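Local atomic coordinates of GTPase-activating protein GYP1 (Saccharomyces cerevisiae, PDB entry 1FKM), a protein that stimulates GTP hydrolysis by the Ypt/Rab GTPases Ypt1 and Ypt7, supplying an arginine finger and a glutamine finger through its TBC domain. Residues V41-L46 with T249-W254; D191-G196 with W236-L241; L201-N206 with F327-C332. All coordinates share one frame; numbering follows the deposited sequence.

In the fold
From the N terminus, residues 41-46 on helix 39-46 come first, and contact 1 closes the chain back on them when helix 247-261 returns, 203 residues later. Nested within that loop is contact 2, a shorter closure joining the loop before helix 198-214 to the end of helix 230-238, next to the glutamine finger. Contact 3 starts inside both loops, at residues 201-206, and reaches out to 327-332 on helix 324-338, so it crosses contacts 1 and 2. Contacts 2 and 3 are neighbours, joined by the Asp191-Arg202 salt bridge and by His328, while a methyl-to-methyl touch between Met253 and Leu241 connects contact 1 to contact 2.

Contact 1: residues V41-L46 with T249-W254; sequences VVWKLL and TVIRMW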
loop_
_atom_site.group_PDB
_atom_site.type_symbol
_atom_site.label_atom_id
_atom_site.label_comp_id
_atom_site.label_asym_id
_atom_site.label_seq_id
_atom_site.Cartn_x
_atom_site.Cartn_y
_atom_site.Cartn_z
ATOM N N VAL A 41 -5.007 12.612 6.733
ATOM C CA VAL A 41 -6.192 13.199 6.116
ATOM C C VAL A 41 -6.220 13.069 4.595
ATOM O O VAL A 41 -7.219 12.629 4.024
ATOM C CB VAL A 41 -6.322 14.688 6.485
ATOM C CG1 VAL A 41 -7.426 15.338 5.663
ATOM C CG2 VAL A 41 -6.640 14.819 7.967
ATOM N N VAL A 42 -5.123 13.434 3.940
ATOM C CA VAL A 42 -5.068 13.382 2.483
ATOM C C VAL A 42 -5.221 11.977 1.919
ATOM O O VAL A 42 -5.903 11.793 0.916
ATOM C CB VAL A 42 -3.764 14.027 1.947
ATOM C CG1 VAL A 42 -3.730 13.951 0.422
ATOM C CG2 VAL A 42 -3.696 15.488 2.394
ATOM N N TRP A 43 -4.594 10.983 2.545
ATOM C CA TRP A 43 -4.739 9.615 2.063
ATOM C C TRP A 43 -6.204 9.169 2.157
ATOM O O TRP A 43 -6.723 8.515 1.252
ATOM C CB TRP A 43 -3.860 8.661 2.874
ATOM C CG TRP A 43 -2.447 8.566 2.388
ATOM C CD1 TRP A 43 -1.728 9.536 1.729
ATOM C CD2 TRP A 43 -1.554 7.461 2.575
ATOM N NE1 TRP A 43 -0.439 9.093 1.502
ATOM C CE2 TRP A 43 -0.308 7.826 2.011
ATOM C CE3 TRP A 43 -1.686 6.196 3.168
ATOM C CZ2 TRP A 43 0.797 6.973 2.023
ATOM C CZ3 TRP A 43 -0.579 5.343 3.180
ATOM C CH2 TRP A 43 0.641 5.737 2.611
ATOM N N LYS A 44 -6.867 9.515 3.254
ATOM C CA LYS A 44 -8.268 9.130 3.427
ATOM C C LYS A 44 -9.161 9.823 2.403
ATOM O O LYS A 44 -10.133 9.237 1.921
ATOM C CB LYS A 44 -8.729 9.442 4.849
ATOM C CG LYS A 44 -7.989 8.619 5.904
ATOM C CD LYS A 44 -8.395 9.002 7.319
ATOM C CE LYS A 44 -7.473 8.344 8.352
ATOM N NZ LYS A 44 -7.772 8.794 9.741
ATOM N N LEU A 45 -8.824 11.061 2.052
ATOM C CA LEU A 45 -9.606 11.793 1.056
ATOM C C LEU A 45 -9.374 11.221 -0.343
ATOM O O LEU A 45 -10.319 10.996 -1.095
ATOM C CB LEU A 45 -9.235 13.282 1.061
ATOM C CG LEU A 45 -9.717 14.138 2.240
ATOM C CD1 LEU A 45 -8.986 15.477 2.241
ATOM C CD2 LEU A 45 -11.231 14.341 2.134
ATOM N N LEU A 46 -8.115 10.962 -0.687
ATOM C CA LEU A 46 -7.799 10.445 -2.016
ATOM C C LEU A 46 -8.328 9.046 -2.305
ATOM O O LEU A 46 -8.706 8.745 -3.437
ATOM C CB LEU A 46 -6.284 10.470 -2.247
ATOM C CG LEU A 46 -5.645 11.862 -2.299
ATOM C CD1 LEU A 46 -4.122 11.729 -2.390
ATOM C CD2 LEU A 46 -6.200 12.635 -3.496
ATOM N N THR A 249 10.180 4.689 1.611
ATOM C CA THR A 249 10.044 4.816 0.166
ATOM C C THR A 249 8.653 4.369 -0.261
ATOM O O THR A 249 8.043 4.973 -1.144
ATOM C CB THR A 249 11.083 3.957 -0.566
ATOM O OG1 THR A 249 12.393 4.369 -0.170
ATOM C CG2 THR A 249 10.931 4.101 -2.076
ATOM N N VAL A 250 8.156 3.308 0.363
ATOM C CA VAL A 250 6.825 2.796 0.041
ATOM C C VAL A 250 5.767 3.865 0.344
ATOM O O VAL A 250 4.885 4.124 -0.472
ATOM C CB VAL A 250 6.512 1.513 0.852
ATOM C CG1 VAL A 250 5.047 1.124 0.683
ATOM C CG2 VAL A 250 7.413 0.368 0.380
ATOM N N ILE A 251 5.868 4.488 1.517
ATOM C CA ILE A 251 4.923 5.531 1.910
ATOM C C ILE A 251 4.890 6.660 0.883
ATOM O O ILE A 251 3.818 7.097 0.457
ATOM C CB ILE A 251 5.280 6.116 3.305
ATOM C CG1 ILE A 251 5.220 5.012 4.366
ATOM C CG2 ILE A 251 4.324 7.245 3.665
ATOM C CD1 ILE A 251 3.892 4.307 4.436
ATOM N N ARG A 252 6.065 7.127 0.478
ATOM C CA ARG A 252 6.153 8.198 -0.506
ATOM C C ARG A 252 5.543 7.770 -1.837
ATOM O O ARG A 252 4.842 8.546 -2.484
ATOM C CB ARG A 252 7.610 8.620 -0.705
ATOM C CG ARG A 252 7.822 9.582 -1.867
ATOM C CD ARG A 252 7.068 10.898 -1.699
ATOM N NE ARG A 252 7.264 11.735 -2.882
ATOM C CZ ARG A 252 6.611 11.575 -4.027
ATOM N NH1 ARG A 252 5.698 10.617 -4.147
ATOM N NH2 ARG A 252 6.900 12.344 -5.067
HETATM N N MSE A 253 5.811 6.539 -2.245
HETATM C CA MSE A 253 5.255 6.013 -3.493
HETATM C C MSE A 253 3.734 6.038 -3.457
HETATM O O MSE A 253 3.077 6.367 -4.453
HETATM C CB MSE A 253 5.682 4.563 -3.711
HETATM C CG MSE A 253 7.141 4.355 -4.006
HETATM SE SE MSE A 253 7.494 2.464 -4.194
HETATM C CE MSE A 253 6.329 2.102 -5.694
ATOM N N TRP A 254 3.171 5.662 -2.313
ATOM C CA TRP A 254 1.716 5.642 -2.182
ATOM C C TRP A 254 1.054 7.011 -2.330
ATOM O O TRP A 254 -0.109 7.084 -2.725
ATOM C CB TRP A 254 1.313 4.955 -0.871
ATOM C CG TRP A 254 1.391 3.448 -0.994
ATOM C CD1 TRP A 254 2.303 2.734 -1.724
ATOM C CD2 TRP A 254 0.538 2.479 -0.368
ATOM N NE1 TRP A 254 2.071 1.387 -1.593
ATOM C CE2 TRP A 254 0.995 1.201 -0.765
ATOM C CE3 TRP A 254 -0.567 2.566 0.490
ATOM C CZ2 TRP A 254 0.383 0.015 -0.334
ATOM C CZ3 TRP A 254 -1.176 1.384 0.919
ATOM C CH2 TRP A 254 -0.696 0.129 0.504
#
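Trp43 and Trp254 mark the closest backbone approach of the two helical segments, yet their CA atoms are still 8.7 Å apart, so the space is bridged by side chains. Most of that span belongs to Trp43. Its CG is anti to the carbonyl carbon (chi1 -85°), and the indole reaches across with the far edge of its six-membered ring in front. There CZ2 of Trp43 comes to 3.4 Å from the backbone O of Ile251, which lies at the ring edge, near its plane. On the aliphatic side, CG2 of Ile251 is 3.9 Å from Trp43 CZ2, and Ile251 CD1 lies 4.0 Å from Trp43 CH2. Trp254 meets the same end of the indole: its CB is 3.6 Å from both CZ2 and CH2 of Trp43. Ring to ring, Trp43 CZ3 lies 3.9 Å from Trp254 CE3. The two six-membered rings form an oblique pair, with centroids 5.9 Å apart and planes inclined at 31°.

This is buried helix-to-helix packing in the all-helical TBC domain, joining the middle of helix 39-46 to helix 247-261, away from the arginine and glutamine fingers. Helix 133-145 packs against the same group, with Thr143 on Trp43 and Ile251, Pro139 on Ile251 and Trp254, and Phe140 edge-to-face with the Trp254 ring.

The indole nitrogen, Trp43 NE1, is hydrogen-bonded to Asp255 OD1, just beyond 249-254, which helps to fix how the ring is turned. An alanine in place of Trp43 would probably open a gap beside Ile251 and Trp254 and leave Asp255 without this N-H partner.

Contact 2: residues D191-G196 with W236-L241; sequences DNYIHG and WMNCLL
With CG anti to the carbonyl carbon (chi1 -57°), Tyr193 reaches the end of helix 230-238 with its hydroxyl, where Asn238 has its own CG anti to the backbone N and swings its amide beside the ring. Tyr193 OH donates a 2.6 Å hydrogen bond to Asn238 O, bent to 135° at the carbonyl and tilted 33° from its plane. Asn238 OD1 lies 3.4 Å from Tyr193 CE1. A water bridges three further acceptors around the phenol: it is 2.6 Å from Tyr193 OH, 2.9 Å from Asn192 OD1 and 2.8 Å from Met237 O, and donates to each in turn.

Here the helix ends in a Schellman motif, with Leu240 at positive phi as C-prime and Leu241 N bonded to Trp236 O at 2.7 Å. Asn238 OD1 takes a hydrogen bond from Gln197, and its ND2 gives one to the backbone O of Gln131, the glutamine finger. Phenol and water thus satisfy the carbonyls of Asn238 and Met237 at the helix end, while Asn238, a second-shell residue, probably helps to position the finger's backbone.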
loop_
_atom_site.group_PDB
_atom_site.type_symbol
_atom_site.label_atom_id
_atom_site.label_comp_id
_atom_site.label_asym_id
_atom_site.label_seq_id
_atom_site.Cartn_x
_atom_site.Cartn_y
_atom_site.Cartn_z
ATOM N N ASP A 191 -9.702 -9.048 -8.290
ATOM C CA ASP A 191 -9.277 -10.342 -8.812
ATOM C C ASP A 191 -7.810 -10.683 -8.587
ATOM O O ASP A 191 -7.371 -11.789 -8.907
ATOM C CB ASP A 191 -9.665 -10.467 -10.294
ATOM C CG ASP A 191 -8.550 -10.085 -11.232
ATOM O OD1 ASP A 191 -7.941 -9.014 -11.044
ATOM O OD2 ASP A 191 -8.295 -10.863 -12.175
ATOM N N ASN A 192 -7.049 -9.751 -8.018
ATOM C CA ASN A 192 -5.645 -10.038 -7.718
ATOM C C ASN A 192 -5.606 -11.008 -6.541
ATOM O O ASN A 192 -4.646 -11.768 -6.374
ATOM C CB ASN A 192 -4.878 -8.772 -7.307
ATOM C CG ASN A 192 -4.458 -7.922 -8.489
ATOM O OD1 ASN A 192 -3.631 -7.013 -8.349
ATOM N ND2 ASN A 192 -5.025 -8.198 -9.651
ATOM N N TYR A 193 -6.659 -10.995 -5.728
ATOM C CA TYR A 193 -6.674 -11.851 -4.550
ATOM C C TYR A 193 -7.720 -12.958 -4.449
ATOM O O TYR A 193 -7.772 -13.658 -3.443
ATOM C CB TYR A 193 -6.711 -10.975 -3.295
ATOM C CG TYR A 193 -5.537 -10.023 -3.252
ATOM C CD1 TYR A 193 -4.262 -10.481 -2.907
ATOM C CD2 TYR A 193 -5.668 -8.702 -3.675
ATOM C CE1 TYR A 193 -3.148 -9.648 -3.000
ATOM C CE2 TYR A 193 -4.556 -7.858 -3.773
ATOM C CZ TYR A 193 -3.301 -8.345 -3.438
ATOM O OH TYR A 193 -2.192 -7.545 -3.584
ATOM N N ILE A 194 -8.556 -13.136 -5.463
ATOM C CA ILE A 194 -9.509 -14.230 -5.372
ATOM C C ILE A 194 -8.706 -15.504 -5.627
ATOM O O ILE A 194 -7.589 -15.443 -6.139
ATOM C CB ILE A 194 -10.665 -14.084 -6.388
ATOM C CG1 ILE A 194 -10.133 -14.113 -7.819
ATOM C CG2 ILE A 194 -11.411 -12.771 -6.121
ATOM C CD1 ILE A 194 -11.231 -14.045 -8.879
ATOM N N HIS A 195 -9.264 -16.651 -5.250
ATOM C CA HIS A 195 -8.592 -17.937 -5.413
ATOM C C HIS A 195 -7.975 -18.119 -6.800
ATOM O O HIS A 195 -8.650 -17.978 -7.821
ATOM C CB HIS A 195 -9.578 -19.075 -5.112
ATOM C CG HIS A 195 -8.950 -20.436 -5.108
ATOM N ND1 HIS A 195 -7.730 -20.691 -4.524
ATOM C CD2 HIS A 195 -9.389 -21.620 -5.597
ATOM C CE1 HIS A 195 -7.441 -21.975 -4.654
ATOM N NE2 HIS A 195 -8.431 -22.560 -5.303
ATOM N N GLY A 196 -6.683 -18.443 -6.822
ATOM C CA GLY A 196 -5.971 -18.623 -8.077
ATOM C C GLY A 196 -5.297 -17.329 -8.506
ATOM O O GLY A 196 -4.516 -17.304 -9.460
ATOM N N TRP A 236 6.397 -8.730 -6.632
ATOM C CA TRP A 236 6.277 -7.318 -6.993
ATOM C C TRP A 236 4.798 -6.956 -7.130
ATOM O O TRP A 236 4.347 -5.916 -6.654
ATOM C CB TRP A 236 6.964 -7.033 -8.331
ATOM C CG TRP A 236 8.471 -7.099 -8.316
ATOM C CD1 TRP A 236 9.272 -7.593 -7.329
ATOM C CD2 TRP A 236 9.341 -6.660 -9.363
ATOM N NE1 TRP A 236 10.598 -7.488 -7.700
ATOM C CE2 TRP A 236 10.663 -6.918 -8.946
ATOM C CE3 TRP A 236 9.126 -6.072 -10.618
ATOM C CZ2 TRP A 236 11.773 -6.609 -9.741
ATOM C CZ3 TRP A 236 10.227 -5.764 -11.408
ATOM C CH2 TRP A 236 11.533 -6.035 -10.966
HETATM N N MSE A 237 4.049 -7.826 -7.797
HETATM C CA MSE A 237 2.627 -7.590 -8.011
HETATM C C MSE A 237 1.779 -7.840 -6.766
HETATM O O MSE A 237 0.939 -7.018 -6.406
HETATM C CB MSE A 237 2.119 -8.471 -9.152
HETATM C CG MSE A 237 1.726 -7.693 -10.383
HETATM SE SE MSE A 237 3.123 -6.517 -10.999
HETATM C CE MSE A 237 3.867 -7.624 -12.393
ATOM N N ASN A 238 2.019 -8.972 -6.111
ATOM C CA ASN A 238 1.263 -9.370 -4.930
ATOM C C ASN A 238 1.331 -8.373 -3.771
ATOM O O ASN A 238 0.334 -8.153 -3.084
ATOM C CB ASN A 238 1.737 -10.752 -4.458
ATOM C CG ASN A 238 0.753 -11.419 -3.513
ATOM O OD1 ASN A 238 -0.440 -11.506 -3.808
ATOM N ND2 ASN A 238 1.248 -11.907 -2.382
ATOM N N CYS A 239 2.496 -7.763 -3.564
ATOM C CA CYS A 239 2.664 -6.807 -2.467
ATOM C C CYS A 239 2.891 -5.375 -2.957
ATOM O O CYS A 239 3.363 -4.527 -2.205
ATOM C CB CYS A 239 3.846 -7.237 -1.588
ATOM S SG CYS A 239 3.836 -8.988 -1.125
ATOM N N LEU A 240 2.543 -5.110 -4.213
ATOM C CA LEU A 240 2.725 -3.789 -4.804
ATOM C C LEU A 240 4.127 -3.211 -4.558
ATOM O O LEU A 240 4.273 -2.065 -4.119
ATOM C CB LEU A 240 1.658 -2.815 -4.282
ATOM C CG LEU A 240 0.198 -3.100 -4.651
ATOM C CD1 LEU A 240 -0.694 -2.015 -4.068
ATOM C CD2 LEU A 240 0.040 -3.149 -6.167
ATOM N N LEU A 241 5.149 -4.015 -4.845
ATOM C CA LEU A 241 6.552 -3.611 -4.694
ATOM C C LEU A 241 7.032 -3.306 -3.278
ATOM O O LEU A 241 8.193 -2.939 -3.077
ATOM C CB LEU A 241 6.853 -2.403 -5.594
ATOM C CG LEU A 241 7.045 -2.681 -7.088
ATOM C CD1 LEU A 241 7.204 -1.371 -7.854
ATOM C CD2 LEU A 241 8.272 -3.555 -7.280
HETATM O O HOH W 1 -1.819 -6.913 -6.083
#

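Contact 3: residues L201-N206 with F327-C332; sequences LRQVKN and FHVFVC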
loop_
_atom_site.group_PDB
_atom_site.type_symbol
_atom_site.label_atom_id
_atom_site.label_comp_id
_atom_site.label_asym_id
_atom_site.label_seq_id
_atom_site.Cartn_x
_atom_site.Cartn_y
_atom_site.Cartn_z
ATOM N N LEU A 201 -1.550 -13.096 -12.086
ATOM C CA LEU A 201 -1.012 -13.792 -13.253
ATOM C C LEU A 201 -1.167 -12.926 -14.497
ATOM O O LEU A 201 -0.289 -12.904 -15.363
ATOM C CB LEU A 201 -1.716 -15.142 -13.454
ATOM C CG LEU A 201 -1.441 -16.192 -12.369
ATOM C CD1 LEU A 201 -2.254 -17.459 -12.636
ATOM C CD2 LEU A 201 0.047 -16.515 -12.345
ATOM N N ARG A 202 -2.280 -12.202 -14.582
ATOM C CA ARG A 202 -2.527 -11.320 -15.720
ATOM C C ARG A 202 -1.546 -10.143 -15.685
ATOM O O ARG A 202 -1.065 -9.694 -16.723
ATOM C CB ARG A 202 -3.965 -10.798 -15.673
ATOM C CG ARG A 202 -4.366 -9.953 -16.868
ATOM C CD ARG A 202 -5.817 -9.505 -16.758
ATOM N NE ARG A 202 -6.041 -8.660 -15.587
ATOM C CZ ARG A 202 -6.821 -8.986 -14.559
ATOM N NH1 ARG A 202 -7.463 -10.150 -14.549
ATOM N NH2 ARG A 202 -6.959 -8.149 -13.540
ATOM N N GLN A 203 -1.267 -9.642 -14.486
ATOM C CA GLN A 203 -0.329 -8.530 -14.306
ATOM C C GLN A 203 1.079 -8.938 -14.737
ATOM O O GLN A 203 1.780 -8.186 -15.419
ATOM C CB GLN A 203 -0.291 -8.105 -12.837
ATOM C CG GLN A 203 -1.460 -7.253 -12.385
ATOM C CD GLN A 203 -1.403 -5.854 -12.960
ATOM O OE1 GLN A 203 -1.736 -5.633 -14.128
ATOM N NE2 GLN A 203 -0.961 -4.898 -12.144
ATOM N N VAL A 204 1.495 -10.127 -14.321
ATOM C CA VAL A 204 2.820 -10.625 -14.664
ATOM C C VAL A 204 2.926 -10.816 -16.177
ATOM O O VAL A 204 3.964 -10.517 -16.771
ATOM C CB VAL A 204 3.117 -11.955 -13.931
ATOM C CG1 VAL A 204 4.434 -12.550 -14.417
ATOM C CG2 VAL A 204 3.196 -11.696 -12.428
ATOM N N LYS A 205 1.853 -11.298 -16.801
ATOM C CA LYS A 205 1.848 -11.487 -18.256
ATOM C C LYS A 205 1.950 -10.126 -18.954
ATOM O O LYS A 205 2.644 -9.982 -19.965
ATOM C CB LYS A 205 0.562 -12.188 -18.707
ATOM C CG LYS A 205 0.401 -13.595 -18.167
ATOM C CD LYS A 205 -0.978 -14.159 -18.478
ATOM C CE LYS A 205 -1.177 -15.526 -17.834
ATOM N NZ LYS A 205 -2.549 -16.059 -18.075
ATOM N N ASN A 206 1.242 -9.138 -18.410
ATOM C CA ASN A 206 1.253 -7.785 -18.956
ATOM C C ASN A 206 2.645 -7.171 -18.855
ATOM O O ASN A 206 3.084 -6.473 -19.770
ATOM C CB ASN A 206 0.235 -6.902 -18.223
ATOM C CG ASN A 206 -1.197 -7.190 -18.643
ATOM O OD1 ASN A 206 -2.146 -6.718 -18.018
ATOM N ND2 ASN A 206 -1.357 -7.958 -19.709
ATOM N N PHE A 327 -1.215 1.321 -13.736
ATOM C CA PHE A 327 -0.094 2.155 -13.327
ATOM C C PHE A 327 1.020 1.329 -12.683
ATOM O O PHE A 327 2.204 1.575 -12.921
ATOM C CB PHE A 327 -0.549 3.238 -12.343
ATOM C CG PHE A 327 0.529 4.222 -11.999
ATOM C CD1 PHE A 327 1.130 4.989 -12.999
ATOM C CD2 PHE A 327 0.967 4.369 -10.686
ATOM C CE1 PHE A 327 2.157 5.888 -12.693
ATOM C CE2 PHE A 327 1.991 5.262 -10.369
ATOM C CZ PHE A 327 2.588 6.025 -11.376
ATOM N N HIS A 328 0.643 0.343 -11.873
ATOM C CA HIS A 328 1.636 -0.484 -11.204
ATOM C C HIS A 328 2.493 -1.264 -12.191
ATOM O O HIS A 328 3.692 -1.434 -11.976
ATOM C CB HIS A 328 0.980 -1.459 -10.218
ATOM C CG HIS A 328 1.966 -2.184 -9.356
ATOM N ND1 HIS A 328 2.847 -1.526 -8.523
ATOM C CD2 HIS A 328 2.236 -3.505 -9.219
ATOM C CE1 HIS A 328 3.617 -2.409 -7.913
ATOM N NE2 HIS A 328 3.269 -3.617 -8.319
ATOM N N VAL A 329 1.880 -1.740 -13.269
ATOM C CA VAL A 329 2.621 -2.493 -14.276
ATOM C C VAL A 329 3.699 -1.613 -14.907
ATOM O O VAL A 329 4.805 -2.074 -15.162
ATOM C CB VAL A 329 1.691 -3.031 -15.386
ATOM C CG1 VAL A 329 2.512 -3.573 -16.547
ATOM C CG2 VAL A 329 0.811 -4.138 -14.826
ATOM N N PHE A 330 3.382 -0.347 -15.159
ATOM C CA PHE A 330 4.375 0.548 -15.741
ATOM C C PHE A 330 5.491 0.889 -14.761
ATOM O O PHE A 330 6.649 1.037 -15.162
ATOM C CB PHE A 330 3.708 1.816 -16.280
ATOM C CG PHE A 330 2.996 1.597 -17.584
ATOM C CD1 PHE A 330 3.711 1.580 -18.778
ATOM C CD2 PHE A 330 1.626 1.343 -17.619
ATOM C CE1 PHE A 330 3.075 1.310 -19.991
ATOM C CE2 PHE A 330 0.977 1.074 -18.826
ATOM C CZ PHE A 330 1.706 1.057 -20.018
ATOM N N VAL A 331 5.150 1.015 -13.478
ATOM C CA VAL A 331 6.159 1.292 -12.461
ATOM C C VAL A 331 7.102 0.082 -12.394
ATOM O O VAL A 331 8.319 0.236 -12.279
ATOM C CB VAL A 331 5.515 1.517 -11.069
ATOM C CG1 VAL A 331 6.590 1.589 -9.989
ATOM C CG2 VAL A 331 4.706 2.799 -11.078
ATOM N N CYS A 332 6.537 -1.122 -12.464
ATOM C CA CYS A 332 7.350 -2.335 -12.419
ATOM C C CYS A 332 8.257 -2.436 -13.639
ATOM O O CYS A 332 9.402 -2.868 -13.532
ATOM C CB CYS A 332 6.467 -3.582 -12.335
ATOM S SG CYS A 332 5.718 -3.847 -10.708
#
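Gln203 meets Val329 at the closest approach of the backbones, where the two CA atoms are 6.7 Å apart. The glutamine chain bends at chi2 (-71°), which turns its amide onto the CG2 methyl of Val329. That methyl touches the whole head group: CG2 of Val329 is 3.0 Å from Gln203 OE1, 3.4 Å from CD and 3.3 Å from NE2, a tight fit with no hydrogen bond across the segments. The amide's polar partner is the backbone O of Asn325, bonded to NE2, and this bond probably helps to set the rotation of the amide. The same amide also comes near His328, though loosely: Gln203 NE2 lies 4.4 Å from His328 CB, at the stem of that side chain.

The helices of 201-206 and 327-332 run in broadly the same direction, crossing at -46° with their axes 10.0 Å apart at closest. They are the local pieces of helix 198-214 and helix 324-338 in this all-helical domain, with the end of helix 230-238 packed against both. The imidazole of His328 is held from outside the two segments, NE2 hydrogen-bonded to Trp236 O and ND1 to Tyr257 OH, so both ring nitrogens are engaged.

One helical turn beyond Gln203, Asn206 flanks Val329 by way of the other methyl, and less closely: Val329 CG1 is 4.3 Å from the backbone C of Asn206 and 4.4 Å from its CB.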